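Local coordinates for protein TRAP-T family transporter, DctP (Periplasmic binding) subunit (Sulfitobacter sp. NAS-14.1, PDB 4PF8) that binds beta-D-galacturonate and probably delivers it, as the periplasmic solute-binding subunit, to a TRAP-type membrane transporter, at residues D25-D35 against L79-P91. Numbering follows the deposited sequence.
Sequences DWRGWNIHVED and LGIMDFGVFSLGP. With GTR (beta-D-galactopyranuronic acid), chain D.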
loop_
_atom_site.group_PDB
_atom_site.type_symbol
_atom_site.label_atom_id
_atom_site.label_comp_id
_atom_site.label_asym_id
_atom_site.label_seq_id
_atom_site.Cartn_x
_atom_site.Cartn_y
_atom_site.Cartn_z
ATOM N N ASP A 25 5.627 26.195 5.852
ATOM C CA ASP A 25 6.387 24.954 5.795
ATOM C C ASP A 25 5.432 23.798 5.522
ATOM O O ASP A 25 4.345 23.736 6.100
ATOM C CB ASP A 25 7.088 24.708 7.127
ATOM C CG ASP A 25 8.392 25.461 7.245
ATOM O OD1 ASP A 25 8.569 26.444 6.499
ATOM O OD2 ASP A 25 9.237 25.067 8.076
ATOM N N TRP A 26 5.838 22.871 4.665
ATOM C CA TRP A 26 4.976 21.746 4.322
ATOM C C TRP A 26 5.022 20.666 5.381
ATOM O O TRP A 26 6.038 20.463 6.053
ATOM C CB TRP A 26 5.412 21.074 3.022
ATOM C CG TRP A 26 5.148 21.869 1.800
ATOM C CD1 TRP A 26 4.458 23.024 1.704
ATOM C CD2 TRP A 26 5.574 21.532 0.484
ATOM N NE1 TRP A 26 4.431 23.453 0.391
ATOM C CE2 TRP A 26 5.112 22.541 -0.375
ATOM C CE3 TRP A 26 6.307 20.464 -0.051
ATOM C CZ2 TRP A 26 5.367 22.526 -1.739
ATOM C CZ3 TRP A 26 6.556 20.448 -1.404
ATOM C CH2 TRP A 26 6.083 21.472 -2.234
ATOM N N ARG A 27 3.914 19.958 5.495
ATOM C CA ARG A 27 3.858 18.762 6.318
ATOM C C ARG A 27 3.552 17.545 5.453
ATOM O O ARG A 27 2.630 17.563 4.638
ATOM C CB ARG A 27 2.822 18.902 7.428
ATOM C CG ARG A 27 3.166 20.008 8.382
ATOM C CD ARG A 27 2.409 19.871 9.688
ATOM N NE ARG A 27 2.605 21.047 10.527
ATOM C CZ ARG A 27 1.633 21.688 11.168
ATOM N NH1 ARG A 27 0.374 21.280 11.072
ATOM N NH2 ARG A 27 1.928 22.742 11.910
ATOM N N GLY A 28 4.355 16.505 5.628
ATOM C CA GLY A 28 4.211 15.266 4.885
ATOM C C GLY A 28 3.900 14.085 5.780
ATOM O O GLY A 28 4.412 13.989 6.895
ATOM N N TRP A 29 3.014 13.216 5.311
ATOM C CA TRP A 29 2.542 12.080 6.109
ATOM C C TRP A 29 3.186 10.781 5.663
ATOM O O TRP A 29 3.231 10.476 4.480
ATOM C CB TRP A 29 1.038 11.932 5.957
ATOM C CG TRP A 29 0.399 10.833 6.782
ATOM C CD1 TRP A 29 -0.099 10.939 8.044
ATOM C CD2 TRP A 29 0.203 9.470 6.386
ATOM N NE1 TRP A 29 -0.605 9.724 8.470
ATOM C CE2 TRP A 29 -0.441 8.812 7.458
ATOM C CE3 TRP A 29 0.462 8.757 5.215
ATOM C CZ2 TRP A 29 -0.802 7.459 7.396
ATOM C CZ3 TRP A 29 0.101 7.416 5.152
ATOM C CH2 TRP A 29 -0.532 6.788 6.231
ATOM N N ASN A 30 3.660 10.016 6.636
ATOM C CA ASN A 30 4.181 8.672 6.406
ATOM C C ASN A 30 3.678 7.797 7.535
ATOM O O ASN A 30 3.769 8.173 8.696
ATOM C CB ASN A 30 5.696 8.737 6.447
ATOM C CG ASN A 30 6.380 7.407 6.128
ATOM O OD1 ASN A 30 5.813 6.504 5.508
ATOM N ND2 ASN A 30 7.623 7.321 6.492
ATOM N N ILE A 31 3.187 6.603 7.196
ATOM C CA ILE A 31 2.750 5.640 8.189
ATOM C C ILE A 31 3.904 4.839 8.800
ATOM O O ILE A 31 3.772 4.272 9.876
ATOM C CB ILE A 31 1.707 4.684 7.575
ATOM C CG1 ILE A 31 0.816 4.045 8.639
ATOM C CG2 ILE A 31 2.375 3.623 6.701
ATOM C CD1 ILE A 31 -0.384 3.312 8.015
ATOM N N HIS A 32 5.034 4.793 8.098
ATOM C CA HIS A 32 6.115 3.881 8.458
ATOM C C HIS A 32 7.127 4.399 9.441
ATOM O O HIS A 32 7.210 5.605 9.683
ATOM C CB HIS A 32 6.821 3.473 7.188
ATOM C CG HIS A 32 5.990 2.595 6.330
ATOM N ND1 HIS A 32 5.667 1.306 6.694
ATOM C CD2 HIS A 32 5.383 2.825 5.151
ATOM C CE1 HIS A 32 4.910 0.771 5.750
ATOM N NE2 HIS A 32 4.712 1.679 4.815
ATOM N N VAL A 33 7.891 3.479 10.035
ATOM C CA VAL A 33 9.020 3.845 10.867
ATOM C C VAL A 33 10.034 4.653 10.067
ATOM O O VAL A 33 10.038 4.595 8.846
ATOM C CB VAL A 33 9.684 2.611 11.493
ATOM C CG1 VAL A 33 8.658 1.876 12.374
ATOM C CG2 VAL A 33 10.261 1.701 10.409
ATOM N N GLU A 34 10.874 5.423 10.761
ATOM C CA GLU A 34 11.814 6.301 10.088
ATOM C C GLU A 34 12.755 5.532 9.166
ATOM O O GLU A 34 13.083 6.013 8.074
ATOM C CB GLU A 34 12.628 7.106 11.116
ATOM C CG GLU A 34 13.483 8.188 10.482
ATOM C CD GLU A 34 14.041 9.186 11.487
ATOM O OE1 GLU A 34 13.743 9.064 12.695
ATOM O OE2 GLU A 34 14.787 10.092 11.057
ATOM N N ASP A 35 13.240 4.375 9.613
ATOM C CA ASP A 35 14.173 3.613 8.788
ATOM C C ASP A 35 13.395 2.609 7.925
ATOM O O ASP A 35 13.207 1.445 8.291
ATOM C CB ASP A 35 15.227 2.900 9.630
ATOM C CG ASP A 35 16.307 2.257 8.764
ATOM O OD1 ASP A 35 16.311 2.497 7.534
ATOM O OD2 ASP A 35 17.140 1.503 9.306
ATOM N N LEU A 79 -8.188 17.915 1.696
ATOM C CA LEU A 79 -8.654 19.189 2.227
ATOM C C LEU A 79 -7.572 20.260 2.254
ATOM O O LEU A 79 -7.869 21.424 2.521
ATOM C CB LEU A 79 -9.173 18.990 3.643
ATOM C CG LEU A 79 -10.438 18.159 3.818
ATOM C CD1 LEU A 79 -10.639 17.932 5.309
ATOM C CD2 LEU A 79 -11.650 18.833 3.198
ATOM N N GLY A 80 -6.320 19.884 1.996
ATOM C CA GLY A 80 -5.216 20.824 2.031
ATOM C C GLY A 80 -4.592 21.054 3.381
ATOM O O GLY A 80 -3.754 21.938 3.528
ATOM N N ILE A 81 -4.995 20.240 4.355
ATOM C CA ILE A 81 -4.495 20.265 5.721
ATOM C C ILE A 81 -3.133 19.595 5.809
ATOM O O ILE A 81 -2.316 19.939 6.664
ATOM C CB ILE A 81 -5.480 19.463 6.647
ATOM C CG1 ILE A 81 -6.802 20.208 6.765
ATOM C CG2 ILE A 81 -4.889 19.255 8.030
ATOM C CD1 ILE A 81 -7.867 19.408 7.461
HETATM N N MSE A 82 -2.925 18.602 4.945
HETATM C CA MSE A 82 -1.667 17.886 4.810
HETATM C C MSE A 82 -1.161 18.225 3.421
HETATM O O MSE A 82 -1.948 18.211 2.480
HETATM C CB MSE A 82 -1.893 16.373 4.886
HETATM C CG MSE A 82 -0.630 15.580 4.808
HETATM SE SE MSE A 82 0.333 15.696 6.485
HETATM C CE MSE A 82 -0.956 14.706 7.521
ATOM N N ASP A 83 0.124 18.544 3.267
ATOM C CA ASP A 83 0.603 18.955 1.947
ATOM C C ASP A 83 1.032 17.826 1.038
ATOM O O ASP A 83 0.817 17.888 -0.161
ATOM C CB ASP A 83 1.760 19.938 2.100
ATOM C CG ASP A 83 1.345 21.153 2.881
ATOM O OD1 ASP A 83 0.533 21.935 2.333
ATOM O OD2 ASP A 83 1.763 21.288 4.061
ATOM N N PHE A 84 1.678 16.825 1.607
ATOM C CA PHE A 84 2.109 15.668 0.824
ATOM C C PHE A 84 2.110 14.411 1.658
ATOM O O PHE A 84 1.996 14.447 2.876
ATOM C CB PHE A 84 3.473 15.911 0.142
ATOM C CG PHE A 84 4.664 16.008 1.070
ATOM C CD1 PHE A 84 4.879 17.134 1.862
ATOM C CD2 PHE A 84 5.616 15.000 1.090
ATOM C CE1 PHE A 84 5.991 17.232 2.695
ATOM C CE2 PHE A 84 6.739 15.100 1.916
ATOM C CZ PHE A 84 6.919 16.230 2.715
ATOM N N GLY A 85 2.218 13.272 0.977
ATOM C CA GLY A 85 2.238 12.003 1.672
ATOM C C GLY A 85 2.556 10.877 0.735
ATOM O O GLY A 85 2.541 11.060 -0.469
ATOM N N VAL A 86 2.884 9.728 1.288
ATOM C CA VAL A 86 2.855 8.495 0.516
ATOM C C VAL A 86 1.750 7.644 1.105
ATOM O O VAL A 86 1.773 7.324 2.300
ATOM C CB VAL A 86 4.174 7.737 0.546
ATOM C CG1 VAL A 86 4.017 6.361 -0.085
ATOM C CG2 VAL A 86 5.258 8.531 -0.183
ATOM N N PHE A 87 0.797 7.319 0.255
ATOM C CA PHE A 87 -0.379 6.555 0.645
ATOM C C PHE A 87 -0.470 5.258 -0.147
ATOM O O PHE A 87 -0.326 5.257 -1.373
ATOM C CB PHE A 87 -1.674 7.326 0.355
ATOM C CG PHE A 87 -1.790 8.648 1.033
ATOM C CD1 PHE A 87 -1.705 8.776 2.398
ATOM C CD2 PHE A 87 -2.100 9.777 0.297
ATOM C CE1 PHE A 87 -1.832 9.995 3.011
ATOM C CE2 PHE A 87 -2.260 11.018 0.923
ATOM C CZ PHE A 87 -2.097 11.114 2.283
ATOM N N SER A 88 -0.789 4.182 0.544
ATOM C CA SER A 88 -1.179 2.970 -0.152
ATOM C C SER A 88 -2.462 3.276 -0.898
ATOM O O SER A 88 -3.365 3.937 -0.352
ATOM C CB SER A 88 -1.430 1.873 0.862
ATOM O OG SER A 88 -1.948 0.684 0.273
ATOM N N LEU A 89 -2.588 2.755 -2.115
ATOM C CA LEU A 89 -3.853 2.873 -2.810
ATOM C C LEU A 89 -4.957 1.998 -2.183
ATOM O O LEU A 89 -6.135 2.152 -2.508
ATOM C CB LEU A 89 -3.658 2.565 -4.280
ATOM C CG LEU A 89 -3.228 3.764 -5.107
ATOM C CD1 LEU A 89 -1.930 4.351 -4.645
ATOM C CD2 LEU A 89 -3.140 3.391 -6.598
ATOM N N GLY A 90 -4.600 1.113 -1.258
ATOM C CA GLY A 90 -5.580 0.242 -0.639
ATOM C C GLY A 90 -6.705 1.024 0.032
ATOM O O GLY A 90 -7.873 0.892 -0.303
ATOM N N PRO A 91 -6.360 1.874 1.007
ATOM C CA PRO A 91 -7.386 2.660 1.703
ATOM C C PRO A 91 -7.934 3.823 0.874
ATOM O O PRO A 91 -8.924 4.455 1.250
ATOM C CB PRO A 91 -6.647 3.193 2.940
ATOM C CG PRO A 91 -5.398 2.343 3.069
ATOM C CD PRO A 91 -5.044 1.947 1.665
HETATM C C1 GTR D . 1.685 -1.365 4.168
HETATM C C2 GTR D . 1.518 -0.060 3.464
HETATM C C3 GTR D . 0.958 0.931 4.469
HETATM C C4 GTR D . -0.383 0.463 5.016
HETATM C C5 GTR D . -0.134 -0.912 5.625
HETATM C C6 GTR D . -1.440 -1.520 6.121
HETATM O O1 GTR D . 2.162 -2.386 3.237
HETATM O O2 GTR D . 2.833 0.377 3.026
HETATM O O3 GTR D . 0.713 2.156 3.744
HETATM O O4 GTR D . -1.300 0.359 3.912
HETATM O O5 GTR D . 0.463 -1.813 4.669
HETATM O O6A GTR D . -1.518 -2.775 6.042
HETATM O O6B GTR D . -2.274 -0.780 6.691
HETATM O O HOH W 1 1.435 23.305 5.641
HETATM O O HOH W 2 3.356 6.065 4.142
#
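With chi1 at 68°, placing CG between its own backbone N and carbonyl carbon, Phe84 folds its ring over Gly28, while Trp29, with CG anti to the backbone N (chi1 -177°), swings its indole to the other face of the sheet, toward Phe87 and selenomethionine Met82. Gly28 CA sits over the centre of the Phe84 ring, 3.5 Å from its centroid, and Trp26 CB meets the ring edge. Without the ring, as with an alanine at Phe84, the face over Gly28 CA would probably be lost and a gap left beside Trp26 CB. On the Trp29 side, CE3 lies 3.4 Å from Phe87 CE1, the two ring planes inclined at 38°; Val86 O is at the indole edge, and Met82 brings CE to 3.8 Å from Trp29 CB.

The strands run parallel. Arg27 O takes two donors, Asp83 N and Phe84 N; Trp29 N gives to Phe84 O at 2.9 Å, and Val86 N to Trp29 O at 3.3 Å. At the start of the pair Asp83 lays CB over a face of the Trp26 indole and accepts Arg27 N on the anti lone pair of OD2 (2.9 Å), while OD1 bonds Thr242. Beyond the paired residues, His32 NE2 donates to galacturonate O2 (2.9 Å), and Ser88 CB also borders the sugar, so the loop after strand 26-29 and the end of strand 84-88 help to line the binding cleft.

Strand 26-29 lies between 59-62 and 84-88 in a five-stranded mixed sheet; helix 37-52 covers the Phe84 face through Met42, and helix 70-79 packs on Trp29 and Met82.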